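Local coordinates for acinetobacter secreted protease CpaA (Acinetobacter nosocomialis M2, PDB 6O38), which acts as a secreted zinc metalloprotease, probably exported through the type II secretion system with the help of its chaperone CpaB, at residues Leu5-Asn10 with Phe25-Gly30; Gly14-Gly19 with Leu36-Asn41; Thr49-Ala54 with Gly77-Phe82; Ala55-Leu60 with Val71-Ser76; Asn64-Leu69 with Lys90-Leu95. One frame throughout, in Å; residues are numbered along the deposited sequence.

Interaction 1. Residues Leu5-Asn10 with Phe25-Gly30; sequences LSPNQN and FSLANG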
# COMPACT_ATOMS: atom_id res chain seq x y z
N LEU A 5 -31.45 -11.45 -19.46
CA LEU A 5 -31.75 -10.95 -18.13
C LEU A 5 -31.11 -9.58 -17.95
O LEU A 5 -30.33 -9.12 -18.79
CB LEU A 5 -31.25 -11.92 -17.05
CG LEU A 5 -32.33 -12.55 -16.16
CD1 LEU A 5 -33.33 -13.34 -17.00
CD2 LEU A 5 -31.70 -13.44 -15.10
N SER A 6 -31.46 -8.92 -16.85
CA SER A 6 -31.01 -7.57 -16.58
C SER A 6 -31.21 -7.28 -15.10
O SER A 6 -31.93 -8.03 -14.42
CB SER A 6 -31.77 -6.54 -17.44
OG SER A 6 -33.15 -6.58 -17.16
N PRO A 7 -30.57 -6.23 -14.56
CA PRO A 7 -30.77 -5.91 -13.13
C PRO A 7 -32.23 -5.75 -12.73
O PRO A 7 -32.65 -6.31 -11.71
CB PRO A 7 -29.98 -4.61 -12.97
CG PRO A 7 -28.88 -4.73 -13.96
CD PRO A 7 -29.47 -5.45 -15.15
N ASN A 8 -33.03 -5.00 -13.50
CA ASN A 8 -34.43 -4.82 -13.15
C ASN A 8 -35.18 -6.14 -13.12
O ASN A 8 -36.18 -6.28 -12.40
CB ASN A 8 -35.10 -3.84 -14.12
CG ASN A 8 -34.60 -2.42 -13.97
OD1 ASN A 8 -34.55 -1.66 -14.94
ND2 ASN A 8 -34.20 -2.06 -12.75
N GLN A 9 -34.72 -7.12 -13.89
CA GLN A 9 -35.29 -8.47 -13.87
C GLN A 9 -34.58 -9.38 -12.88
O GLN A 9 -34.83 -10.59 -12.89
CB GLN A 9 -35.23 -9.08 -15.27
CG GLN A 9 -36.00 -8.30 -16.32
CD GLN A 9 -35.60 -8.67 -17.74
OE1 GLN A 9 -34.44 -9.01 -17.99
NE2 GLN A 9 -36.55 -8.59 -18.66
N ASN A 10 -33.71 -8.83 -12.03
CA ASN A 10 -32.91 -9.62 -11.10
C ASN A 10 -32.89 -8.96 -9.73
O ASN A 10 -31.85 -8.93 -9.05
CB ASN A 10 -31.48 -9.81 -11.63
CG ASN A 10 -30.75 -10.95 -10.95
OD1 ASN A 10 -31.34 -11.98 -10.63
ND2 ASN A 10 -29.46 -10.76 -10.71
N PHE A 25 -26.71 -11.35 -19.62
CA PHE A 25 -27.00 -10.29 -18.65
C PHE A 25 -26.66 -8.95 -19.28
O PHE A 25 -25.50 -8.68 -19.60
CB PHE A 25 -26.20 -10.51 -17.37
CG PHE A 25 -26.70 -9.71 -16.20
CD1 PHE A 25 -27.78 -10.14 -15.45
CD2 PHE A 25 -26.07 -8.53 -15.83
CE1 PHE A 25 -28.24 -9.41 -14.37
CE2 PHE A 25 -26.52 -7.80 -14.75
CZ PHE A 25 -27.60 -8.24 -14.02
N SER A 26 -27.67 -8.10 -19.46
CA SER A 26 -27.52 -6.84 -20.17
C SER A 26 -27.67 -5.66 -19.21
O SER A 26 -28.54 -5.66 -18.33
CB SER A 26 -28.55 -6.72 -21.29
OG SER A 26 -28.36 -7.74 -22.26
N LEU A 27 -26.82 -4.65 -19.40
CA LEU A 27 -26.86 -3.42 -18.63
C LEU A 27 -27.20 -2.26 -19.55
O LEU A 27 -26.64 -2.16 -20.65
CB LEU A 27 -25.51 -3.17 -17.93
CG LEU A 27 -25.08 -4.17 -16.86
CD1 LEU A 27 -23.57 -4.18 -16.72
CD2 LEU A 27 -25.73 -3.83 -15.53
N ALA A 28 -28.11 -1.39 -19.11
CA ALA A 28 -28.53 -0.24 -19.89
C ALA A 28 -28.58 0.98 -18.98
O ALA A 28 -28.30 0.89 -17.78
CB ALA A 28 -29.88 -0.49 -20.57
N ASN A 29 -28.93 2.13 -19.56
CA ASN A 29 -28.98 3.36 -18.77
C ASN A 29 -30.08 3.31 -17.73
O ASN A 29 -29.87 3.70 -16.57
CB ASN A 29 -29.16 4.57 -19.69
CG ASN A 29 -27.85 5.05 -20.29
OD1 ASN A 29 -26.79 4.89 -19.69
ND2 ASN A 29 -27.92 5.64 -21.48
N GLY A 30 -31.26 2.83 -18.10
CA GLY A 30 -32.35 2.65 -17.16
C GLY A 30 -32.34 1.32 -16.44
O GLY A 30 -33.21 1.08 -15.60

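Interaction 2. Residues Gly14-Gly19 with Leu36-Asn41; sequences GSIPTG and LSLPTN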
# COMPACT_ATOMS: atom_id res chain seq x y z
N GLY A 14 -26.68 -7.22 -8.94
CA GLY A 14 -25.65 -7.65 -9.86
C GLY A 14 -25.27 -9.10 -9.77
O GLY A 14 -24.46 -9.58 -10.57
N SER A 15 -25.83 -9.83 -8.81
CA SER A 15 -25.55 -11.26 -8.66
C SER A 15 -26.25 -12.01 -9.78
O SER A 15 -27.44 -12.31 -9.70
CB SER A 15 -26.01 -11.75 -7.29
OG SER A 15 -25.33 -11.07 -6.25
N ILE A 16 -25.51 -12.32 -10.84
CA ILE A 16 -26.04 -13.04 -11.99
C ILE A 16 -26.47 -14.43 -11.53
O ILE A 16 -25.64 -15.21 -11.04
CB ILE A 16 -25.01 -13.12 -13.13
CG1 ILE A 16 -24.60 -11.71 -13.56
CG2 ILE A 16 -25.57 -13.88 -14.31
CD1 ILE A 16 -23.60 -11.68 -14.69
N PRO A 17 -27.75 -14.78 -11.64
CA PRO A 17 -28.24 -16.02 -11.05
C PRO A 17 -27.81 -17.25 -11.83
O PRO A 17 -27.45 -17.19 -13.01
CB PRO A 17 -29.76 -15.85 -11.09
CG PRO A 17 -30.00 -14.97 -12.26
CD PRO A 17 -28.82 -14.02 -12.31
N THR A 18 -27.87 -18.39 -11.14
CA THR A 18 -27.51 -19.67 -11.71
C THR A 18 -28.76 -20.38 -12.25
O THR A 18 -29.88 -19.89 -12.13
CB THR A 18 -26.80 -20.54 -10.68
OG1 THR A 18 -26.38 -21.77 -11.29
CG2 THR A 18 -27.73 -20.86 -9.52
N GLY A 19 -28.55 -21.55 -12.84
CA GLY A 19 -29.64 -22.36 -13.35
C GLY A 19 -29.93 -22.21 -14.82
O GLY A 19 -30.81 -22.91 -15.34
N LEU A 36 -21.10 -6.44 -10.15
CA LEU A 36 -21.63 -7.67 -10.70
C LEU A 36 -20.78 -8.85 -10.25
O LEU A 36 -19.61 -8.70 -9.88
CB LEU A 36 -21.67 -7.63 -12.24
CG LEU A 36 -22.71 -6.75 -12.94
CD1 LEU A 36 -22.38 -5.27 -12.83
CD2 LEU A 36 -22.85 -7.16 -14.40
N SER A 37 -21.38 -10.04 -10.28
CA SER A 37 -20.68 -11.25 -9.89
C SER A 37 -21.33 -12.44 -10.58
O SER A 37 -22.52 -12.43 -10.89
CB SER A 37 -20.69 -11.46 -8.37
OG SER A 37 -22.01 -11.65 -7.89
N LEU A 38 -20.51 -13.48 -10.83
CA LEU A 38 -20.94 -14.73 -11.43
C LEU A 38 -21.29 -15.74 -10.35
O LEU A 38 -20.73 -15.72 -9.26
CB LEU A 38 -19.83 -15.29 -12.33
CG LEU A 38 -19.42 -14.41 -13.51
CD1 LEU A 38 -18.27 -15.04 -14.28
CD2 LEU A 38 -20.61 -14.14 -14.42
N PRO A 39 -22.24 -16.65 -10.63
CA PRO A 39 -22.66 -17.60 -9.60
C PRO A 39 -21.62 -18.68 -9.37
O PRO A 39 -20.97 -19.15 -10.30
CB PRO A 39 -23.96 -18.18 -10.17
CG PRO A 39 -23.78 -18.08 -11.64
CD PRO A 39 -22.99 -16.82 -11.88
N THR A 40 -21.48 -19.08 -8.10
CA THR A 40 -20.57 -20.17 -7.76
C THR A 40 -21.15 -21.52 -8.15
O THR A 40 -20.46 -22.36 -8.75
CB THR A 40 -20.24 -20.13 -6.27
OG1 THR A 40 -21.43 -19.85 -5.52
CG2 THR A 40 -19.19 -19.07 -5.98
N ASN A 41 -22.42 -21.75 -7.81
CA ASN A 41 -23.09 -22.98 -8.23
C ASN A 41 -23.43 -22.90 -9.71
O ASN A 41 -24.05 -21.93 -10.16
CB ASN A 41 -24.35 -23.19 -7.40
CG ASN A 41 -24.50 -24.61 -6.89
OD1 ASN A 41 -23.53 -25.37 -6.88
ND2 ASN A 41 -25.70 -24.97 -6.47

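Interaction 3. Residues Thr49-Ala54 with Gly77-Phe82; sequences TIRSSA and GDVYQF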
# COMPACT_ATOMS: atom_id res chain seq x y z
N THR A 49 -23.03 -14.34 -20.74
CA THR A 49 -22.52 -13.23 -21.54
C THR A 49 -23.02 -11.92 -20.95
O THR A 49 -24.22 -11.74 -20.75
CB THR A 49 -22.96 -13.35 -23.00
OG1 THR A 49 -22.42 -14.55 -23.57
CG2 THR A 49 -22.48 -12.15 -23.81
N ILE A 50 -22.09 -11.01 -20.67
CA ILE A 50 -22.39 -9.72 -20.06
C ILE A 50 -22.22 -8.65 -21.13
O ILE A 50 -21.14 -8.50 -21.71
CB ILE A 50 -21.50 -9.43 -18.85
CG1 ILE A 50 -21.63 -10.55 -17.81
CG2 ILE A 50 -21.85 -8.09 -18.23
CD1 ILE A 50 -20.72 -10.37 -16.61
N ARG A 51 -23.29 -7.90 -21.39
CA ARG A 51 -23.27 -6.77 -22.30
C ARG A 51 -23.63 -5.50 -21.54
O ARG A 51 -24.33 -5.54 -20.53
CB ARG A 51 -24.24 -6.96 -23.47
CG ARG A 51 -23.86 -8.08 -24.43
CD ARG A 51 -24.86 -8.17 -25.57
NE ARG A 51 -24.51 -9.22 -26.53
CZ ARG A 51 -25.23 -9.50 -27.61
NH1 ARG A 51 -24.84 -10.47 -28.43
NH2 ARG A 51 -26.34 -8.82 -27.88
N SER A 52 -23.15 -4.36 -22.04
CA SER A 52 -23.41 -3.09 -21.39
C SER A 52 -23.52 -1.98 -22.43
O SER A 52 -22.64 -1.84 -23.28
CB SER A 52 -22.31 -2.75 -20.38
OG SER A 52 -22.52 -1.47 -19.81
N SER A 53 -24.61 -1.21 -22.35
CA SER A 53 -24.76 0.01 -23.13
C SER A 53 -24.99 1.22 -22.23
O SER A 53 -25.37 2.29 -22.73
CB SER A 53 -25.92 -0.13 -24.13
OG SER A 53 -27.16 -0.29 -23.45
N ALA A 54 -24.76 1.08 -20.93
CA ALA A 54 -25.01 2.16 -19.99
C ALA A 54 -23.87 3.16 -19.99
O ALA A 54 -22.71 2.82 -20.27
CB ALA A 54 -25.21 1.60 -18.58
N GLY A 77 -20.44 -0.92 -24.56
CA GLY A 77 -19.96 -1.58 -25.76
C GLY A 77 -19.16 -2.84 -25.51
O GLY A 77 -18.86 -3.56 -26.47
N ASP A 78 -18.83 -3.14 -24.25
CA ASP A 78 -18.09 -4.35 -23.93
C ASP A 78 -19.01 -5.57 -23.96
O ASP A 78 -20.20 -5.49 -23.63
CB ASP A 78 -17.44 -4.23 -22.55
CG ASP A 78 -16.15 -3.43 -22.58
OD1 ASP A 78 -15.48 -3.42 -23.63
OD2 ASP A 78 -15.82 -2.80 -21.55
N VAL A 79 -18.44 -6.70 -24.38
CA VAL A 79 -19.14 -7.98 -24.44
C VAL A 79 -18.21 -9.03 -23.85
O VAL A 79 -17.24 -9.45 -24.50
CB VAL A 79 -19.56 -8.35 -25.87
CG1 VAL A 79 -20.20 -9.73 -25.89
CG2 VAL A 79 -20.52 -7.31 -26.44
N TYR A 80 -18.48 -9.44 -22.62
CA TYR A 80 -17.70 -10.48 -21.95
C TYR A 80 -18.47 -11.79 -21.96
O TYR A 80 -19.68 -11.81 -21.71
CB TYR A 80 -17.38 -10.08 -20.51
CG TYR A 80 -16.46 -8.88 -20.40
CD1 TYR A 80 -15.09 -9.03 -20.41
CD2 TYR A 80 -16.98 -7.60 -20.27
CE1 TYR A 80 -14.24 -7.95 -20.31
CE2 TYR A 80 -16.15 -6.50 -20.17
CZ TYR A 80 -14.78 -6.68 -20.19
OH TYR A 80 -13.94 -5.59 -20.08
N GLN A 81 -17.77 -12.88 -22.25
CA GLN A 81 -18.38 -14.20 -22.33
C GLN A 81 -17.60 -15.17 -21.46
O GLN A 81 -16.38 -15.25 -21.56
CB GLN A 81 -18.42 -14.70 -23.78
CG GLN A 81 -19.22 -15.98 -23.98
CD GLN A 81 -19.18 -16.48 -25.41
OE1 GLN A 81 -20.14 -17.05 -25.91
NE2 GLN A 81 -18.05 -16.26 -26.08
N PHE A 82 -18.32 -15.91 -20.61
CA PHE A 82 -17.71 -16.88 -19.71
C PHE A 82 -18.37 -18.24 -19.91
O PHE A 82 -19.57 -18.33 -20.15
CB PHE A 82 -17.85 -16.45 -18.24
CG PHE A 82 -17.12 -15.18 -17.91
CD1 PHE A 82 -15.80 -15.21 -17.51
CD2 PHE A 82 -17.77 -13.96 -18.00
CE1 PHE A 82 -15.13 -14.04 -17.20
CE2 PHE A 82 -17.10 -12.78 -17.69
CZ PHE A 82 -15.78 -12.83 -17.29

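Interaction 4. Residues Ala55-Leu60 with Val71-Ser76; sequences AYSSYL and VLKINS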
# COMPACT_ATOMS: atom_id res chain seq x y z
N ALA A 55 -24.20 4.41 -19.66
CA ALA A 55 -23.18 5.45 -19.57
C ALA A 55 -22.26 5.22 -18.38
O ALA A 55 -21.08 5.58 -18.43
CB ALA A 55 -23.83 6.82 -19.48
N TYR A 56 -22.78 4.63 -17.30
CA TYR A 56 -21.98 4.34 -16.12
C TYR A 56 -21.25 3.02 -16.28
O TYR A 56 -21.79 2.05 -16.83
CB TYR A 56 -22.86 4.31 -14.87
CG TYR A 56 -23.39 5.65 -14.44
CD1 TYR A 56 -22.84 6.83 -14.94
CD2 TYR A 56 -24.43 5.76 -13.53
CE1 TYR A 56 -23.32 8.06 -14.55
CE2 TYR A 56 -24.91 6.99 -13.13
CZ TYR A 56 -24.36 8.14 -13.64
OH TYR A 56 -24.84 9.36 -13.25
N SER A 57 -20.01 2.98 -15.79
CA SER A 57 -19.22 1.76 -15.84
C SER A 57 -19.66 0.78 -14.76
O SER A 57 -20.16 1.17 -13.71
CB SER A 57 -17.73 2.08 -15.68
OG SER A 57 -17.25 2.86 -16.76
N SER A 58 -19.46 -0.51 -15.04
CA SER A 58 -19.75 -1.57 -14.10
C SER A 58 -18.48 -2.35 -13.81
O SER A 58 -17.49 -2.28 -14.56
CB SER A 58 -20.84 -2.51 -14.64
OG SER A 58 -22.07 -1.84 -14.78
N TYR A 59 -18.50 -3.10 -12.71
CA TYR A 59 -17.32 -3.81 -12.23
C TYR A 59 -17.71 -5.23 -11.84
O TYR A 59 -18.69 -5.42 -11.11
CB TYR A 59 -16.68 -3.07 -11.05
CG TYR A 59 -16.29 -1.65 -11.40
CD1 TYR A 59 -15.05 -1.37 -11.97
CD2 TYR A 59 -17.16 -0.59 -11.17
CE1 TYR A 59 -14.69 -0.08 -12.29
CE2 TYR A 59 -16.81 0.70 -11.49
CZ TYR A 59 -15.58 0.96 -12.05
OH TYR A 59 -15.22 2.25 -12.37
N LEU A 60 -16.95 -6.20 -12.32
CA LEU A 60 -17.27 -7.61 -12.17
C LEU A 60 -16.31 -8.27 -11.19
O LEU A 60 -15.09 -8.15 -11.33
CB LEU A 60 -17.22 -8.33 -13.52
CG LEU A 60 -17.38 -9.85 -13.50
CD1 LEU A 60 -18.74 -10.23 -12.94
CD2 LEU A 60 -17.18 -10.44 -14.88
N VAL A 71 -10.58 -7.20 -10.52
CA VAL A 71 -11.86 -6.65 -10.95
C VAL A 71 -11.79 -6.39 -12.45
O VAL A 71 -10.76 -5.97 -12.97
CB VAL A 71 -12.21 -5.35 -10.18
CG1 VAL A 71 -13.53 -4.78 -10.66
CG2 VAL A 71 -12.26 -5.61 -8.68
N LEU A 72 -12.90 -6.65 -13.14
CA LEU A 72 -13.05 -6.31 -14.55
C LEU A 72 -13.87 -5.03 -14.69
O LEU A 72 -14.96 -4.93 -14.12
CB LEU A 72 -13.72 -7.44 -15.33
CG LEU A 72 -12.90 -8.67 -15.69
CD1 LEU A 72 -13.30 -9.18 -17.07
CD2 LEU A 72 -11.40 -8.39 -15.62
N LYS A 73 -13.35 -4.07 -15.44
CA LYS A 73 -14.05 -2.83 -15.72
C LYS A 73 -14.94 -3.03 -16.94
O LYS A 73 -14.43 -3.31 -18.04
CB LYS A 73 -13.07 -1.68 -15.93
CG LYS A 73 -13.69 -0.29 -15.90
CD LYS A 73 -12.63 0.79 -16.06
CE LYS A 73 -13.17 2.17 -15.72
NZ LYS A 73 -14.26 2.60 -16.64
N ILE A 74 -16.24 -2.89 -16.76
CA ILE A 74 -17.22 -3.06 -17.83
C ILE A 74 -17.65 -1.68 -18.31
O ILE A 74 -18.18 -0.89 -17.53
CB ILE A 74 -18.42 -3.89 -17.37
CG1 ILE A 74 -17.98 -5.31 -16.98
CG2 ILE A 74 -19.48 -3.95 -18.46
CD1 ILE A 74 -19.12 -6.19 -16.52
N ASN A 75 -17.43 -1.40 -19.59
CA ASN A 75 -17.80 -0.13 -20.19
C ASN A 75 -18.88 -0.35 -21.24
O ASN A 75 -19.22 -1.48 -21.61
CB ASN A 75 -16.58 0.55 -20.82
CG ASN A 75 -15.51 0.87 -19.80
OD1 ASN A 75 -15.63 1.83 -19.03
ND2 ASN A 75 -14.44 0.08 -19.79
N SER A 76 -19.43 0.77 -21.73
CA SER A 76 -20.45 0.72 -22.77
C SER A 76 -19.85 0.16 -24.05
O SER A 76 -18.87 0.70 -24.57
CB SER A 76 -21.04 2.11 -23.00
OG SER A 76 -22.03 2.08 -24.01

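Interaction 5. Residues Asn64-Leu69 with Lys90-Leu95; sequences NTNIPL and KWIAQL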
# COMPACT_ATOMS: atom_id res chain seq x y z
N ASN A 64 -14.07 -16.00 -8.86
CA ASN A 64 -14.40 -17.36 -9.25
C ASN A 64 -14.23 -17.57 -10.76
O ASN A 64 -14.89 -18.42 -11.35
CB ASN A 64 -15.83 -17.71 -8.82
CG ASN A 64 -16.87 -16.83 -9.47
OD1 ASN A 64 -16.57 -15.73 -9.95
ND2 ASN A 64 -18.12 -17.29 -9.48
N THR A 65 -13.33 -16.81 -11.37
CA THR A 65 -12.98 -16.95 -12.78
C THR A 65 -11.51 -17.33 -12.89
O THR A 65 -10.81 -17.52 -11.89
CB THR A 65 -13.27 -15.66 -13.55
OG1 THR A 65 -12.34 -14.65 -13.15
CG2 THR A 65 -14.69 -15.18 -13.28
N ASN A 66 -11.03 -17.45 -14.13
CA ASN A 66 -9.63 -17.72 -14.41
C ASN A 66 -8.87 -16.46 -14.82
O ASN A 66 -7.77 -16.56 -15.37
CB ASN A 66 -9.49 -18.80 -15.48
CG ASN A 66 -9.96 -18.34 -16.84
OD1 ASN A 66 -10.90 -17.55 -16.95
ND2 ASN A 66 -9.31 -18.82 -17.89
N ILE A 67 -9.43 -15.29 -14.57
CA ILE A 67 -8.80 -14.02 -14.91
C ILE A 67 -7.95 -13.58 -13.71
O ILE A 67 -8.51 -13.39 -12.62
CB ILE A 67 -9.84 -12.95 -15.26
CG1 ILE A 67 -10.57 -13.34 -16.55
CG2 ILE A 67 -9.18 -11.59 -15.41
CD1 ILE A 67 -11.67 -12.38 -16.95
N PRO A 68 -6.63 -13.43 -13.87
CA PRO A 68 -5.79 -13.07 -12.72
C PRO A 68 -6.03 -11.67 -12.19
O PRO A 68 -5.50 -11.34 -11.11
CB PRO A 68 -4.36 -13.20 -13.28
CG PRO A 68 -4.50 -14.07 -14.50
CD PRO A 68 -5.84 -13.74 -15.07
N LEU A 69 -6.80 -10.83 -12.88
CA LEU A 69 -7.12 -9.51 -12.37
C LEU A 69 -8.18 -9.61 -11.29
O LEU A 69 -9.01 -10.52 -11.28
CB LEU A 69 -7.60 -8.60 -13.50
CG LEU A 69 -6.68 -8.48 -14.73
CD1 LEU A 69 -7.25 -7.49 -15.73
CD2 LEU A 69 -5.27 -8.10 -14.32
N LYS A 90 -14.37 -23.04 -12.01
CA LYS A 90 -14.19 -21.63 -12.32
C LYS A 90 -14.86 -21.31 -13.65
O LYS A 90 -15.06 -22.19 -14.49
CB LYS A 90 -12.71 -21.24 -12.37
CG LYS A 90 -12.02 -21.21 -11.02
CD LYS A 90 -10.52 -20.97 -11.16
CE LYS A 90 -9.84 -22.11 -11.89
NZ LYS A 90 -8.35 -21.97 -11.88
N TRP A 91 -15.20 -20.04 -13.83
CA TRP A 91 -15.73 -19.55 -15.10
C TRP A 91 -14.57 -19.18 -16.01
O TRP A 91 -13.80 -18.26 -15.70
CB TRP A 91 -16.64 -18.34 -14.88
CG TRP A 91 -17.97 -18.67 -14.26
CD1 TRP A 91 -18.28 -18.67 -12.94
CD2 TRP A 91 -19.17 -19.05 -14.96
NE1 TRP A 91 -19.60 -19.02 -12.76
CE2 TRP A 91 -20.16 -19.26 -13.98
CE3 TRP A 91 -19.49 -19.23 -16.30
CZ2 TRP A 91 -21.46 -19.65 -14.32
CZ3 TRP A 91 -20.78 -19.61 -16.63
CH2 TRP A 91 -21.75 -19.82 -15.64
N ILE A 92 -14.44 -19.88 -17.13
CA ILE A 92 -13.37 -19.64 -18.09
C ILE A 92 -13.81 -18.52 -19.03
O ILE A 92 -14.88 -18.59 -19.64
CB ILE A 92 -13.02 -20.92 -18.87
CG1 ILE A 92 -12.59 -22.02 -17.90
CG2 ILE A 92 -11.92 -20.64 -19.88
CD1 ILE A 92 -12.19 -23.31 -18.59
N ALA A 93 -12.97 -17.50 -19.17
CA ALA A 93 -13.29 -16.35 -20.00
C ALA A 93 -13.01 -16.65 -21.47
O ALA A 93 -12.03 -17.33 -21.81
CB ALA A 93 -12.50 -15.13 -19.56
N GLN A 94 -13.87 -16.14 -22.34
CA GLN A 94 -13.74 -16.29 -23.79
C GLN A 94 -13.45 -14.90 -24.37
O GLN A 94 -14.36 -14.16 -24.74
CB GLN A 94 -15.01 -16.89 -24.39
CG GLN A 94 -15.53 -18.12 -23.65
CD GLN A 94 -14.63 -19.32 -23.81
OE1 GLN A 94 -14.02 -19.53 -24.86
NE2 GLN A 94 -14.53 -20.13 -22.75
N LEU A 95 -12.17 -14.56 -24.44
CA LEU A 95 -11.75 -13.24 -24.88
C LEU A 95 -11.52 -13.20 -26.38
O LEU A 95 -11.21 -14.21 -27.01
CB LEU A 95 -10.47 -12.81 -24.15
CG LEU A 95 -10.55 -12.76 -22.62
CD1 LEU A 95 -9.19 -12.40 -22.03
CD2 LEU A 95 -11.61 -11.78 -22.17

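Interaction 1. Residues Leu5-Asn10 with Phe25-Gly30
The pyrrolidine ring of Pro7 is set obliquely against the phenyl ring of Phe25, with Pro7 CD 3.5 Å from Phe25 CZ. The contact lies where the short N-terminal strand 3-5 pairs in parallel with strand 22-27 of the first StcE-type beta-sandwich domain. Phe25 CG is anti to the backbone N (chi1 -164°), and the ring lies against the 5-7 backbone: Ser6 CA sits over one of its faces, while Ser6 C comes within 3.7 Å of Phe25 CE1. Toward Leu27 the proline presents a different atom, Pro7 CG meeting Leu27 CD2 at 3.6 Å, and here the two side chains cross at about a right angle. Phe25 and Leu27 also touch Leu36 of strand 35-37. Asn10 also crosses the phenyl ring nearly perpendicularly, its amide plane turned 79° from the ring. Asn10 ND2 lies 4.1 Å from Phe25 CE1, but its polar partners are the carbonyls of Ser13 and Ser15. Pairing is limited to one bridge, Leu5 with Phe25, before the chain turns away and Asn10 N bonds back to Pro7 O. At that bridge Ser26 N donates to Leu5 O over 2.9 Å, with 164° at the hydrogen.

Interaction 2. Residues Gly14-Gly19 with Leu36-Asn41
Thr18 holds OG1 anti to its backbone N (chi1 -176°), which brings the hydroxyl to Asn41 O at 2.6 Å. It donates to that carbonyl from above the carbonyl plane. In Ile16, CG1 is anti to the carbonyl carbon and CD1 continues the chain fully extended (chi2 -179°), so that Ile16 CD1 reaches Leu38 CD2 at 3.9 Å; these two side chains lie side by side and point the same way. The segments run in nearly the same direction, 18° apart. Ser15 and Ser37 make a single backbone bridge at the edge strand 35-37 of the small three-stranded sheet of the beta-sandwich. Ser37 is held through both its polar backbone atoms: Ser37 N donates to Gly14 O at 3.1 Å, and Ser37 O accepts from Ile16 N at 3.0 Å. Further along, the ring of Pro39 packs against the 16-18 backbone, with Pro39 CD 3.2 Å from Ile16 O and Pro39 CB 3.7 Å from Thr18 CB. Ile16 and Leu38 both continue onto Ile48 of strand 47-52, and Ile16 also touches Phe25.

Interaction 3. Residues Thr49-Ala54 with Gly77-Phe82
The Tyr80 ring turns an edge to Ile50, whose carbonyl O lies near the ring plane. The Phe82 ring receives Ile50 at an oblique angle, Ile50 CD1 standing 4.5 Å from Phe82 CE2. Tyr80 also packs on Leu72 and Ile74, Phe82 on Leu60 and Trp91. The third flat group, the Arg51 guanidinium, on the face of Thr49, Val79 and Gln81, has Val79 CG1 oblique to it and a salt bridge from NE to Glu24. Arg51 and Val79 run side by side, Arg51 CG 4.0 Å from Val79 CG2. Strands 47-52 and 79-85 form an antiparallel pair within the sandwich, their axes here 169° apart. In its hydrogen-bonded pair, Ile50 N donates to Tyr80 O at 2.7 Å and Tyr80 N to Ile50 O. Thr49-Gln81 and Arg51-Val79 flank them as non-hydrogen-bonded pairs, Thr49 OG1 touching Gln81 CG at 3.5 Å. The Thr49 and Val79 side chains cross obliquely, Thr49 CG2 3.9 Å from Val79 CG1. Where the pairing ends, Gly77 N donates almost straight (177°) to Ser52 O.

Interaction 4. Residues Ala55-Leu60 with Val71-Ser76
Ser57 OG donates to Asn75 OD1 at 3.0 Å, tilted 34° from the amide carbonyl plane, at the open end of the beta hairpin of strands 58-61 and 71-74. The same OD1 accepts from Lys73 NZ at 2.9 Å, on a lone pair, so two donors grip one oxygen. A bend at the last Lys73 torsion (chi4 -64°) sets NZ there. The rest of the lysine lies alongside Tyr59, Lys73 CG 3.8 Å from Tyr59 CE1. Val71 CG1 comes to the edge of the tyrosine ring and meets Tyr59 CB at 3.6 Å. This face borders the chaperone: Tyr59 packs on Glu92 and Val71 on Gly94 of CpaB. In the next shell, Thr115 bonds Asn75 ND2, which helps fix the amide. The opposite face is mostly apolar: Leu60 CB touches Leu72 CB at 4.0 Å, Leu60 and Ile74 both reach Ile50, and Ser58 OG is bonded to Val33 O. Backbone bonds pair Ser58 with Ile74 and Leu60 with Leu72, Leu72 N donating to Leu60 O at 3.2 Å.

Interaction 5. Residues Asn64-Leu69 with Lys90-Leu95
A single backbone bridge between Thr65 and Trp91 ties the loop connecting strands 58-61 and 71-74 to strand 90-98. Trp91 N donates to Asn64 O at 3.0 Å with a nearly straight hydrogen (169°). Asn66 N returns a longer, more bent bond to Trp91 O at 3.3 Å. The next donor along the strand, Ala93 N, is met by a side chain: Asn66 OD1 accepts it at 3.0 Å, the donor tilted from the amide carbonyl plane. Asn66 CG lies between its own backbone N and carbonyl carbon (chi1 68°). OD1 takes the place that the residue's main-chain oxygen would hold in a regular parallel ladder, so the loop pairs in a partly strand-like way with the beta-sandwich strand 90-98. The Asn64 amide lies beside the indole of Trp91, the two pointing the same way with planes 66° apart; Asn64 ND2 comes to the ring edge, 3.7 Å from Trp91 CD1. Asn64 ND2 and Trp91 NE1 are bonded to neighbouring carbonyls, those of Leu38 and Pro39 respectively, so one passing chain fixes both groups. The aliphatic part of Lys90 lies against the loop backbone, Lys90 CD 3.5 Å from Thr65 O. Beyond the bridge, Ile67 CD1 packs on Ala93 CB at 3.9 Å, and Ile67 also touches Trp174 of strand 172-178.

Overall arrangement
All five contacts build the first StcE-type beta-sandwich region, separate from the reprolysin-like region that holds the zinc-binding His498, His502 and His508. Strands 22-27, 47-52, 79-85 and 90-98 are neighbours in that order, linking interactions 1, 3 and 5; strands 35-37, 58-61 and 71-74 form the second layer, shared by interactions 2 and 4. The centres lie from about 9 Å apart (3 and 4) to about 22 Å (1 and 5, which do not touch). Along the chain, interactions 1 and 2 interleave, 4 is nested within 3, and 5 crosses both 3 and 4. Ile16, Leu36, Ile50 and Phe82 join the layers through a common apolar interior, while interaction 4 also borders CpaB.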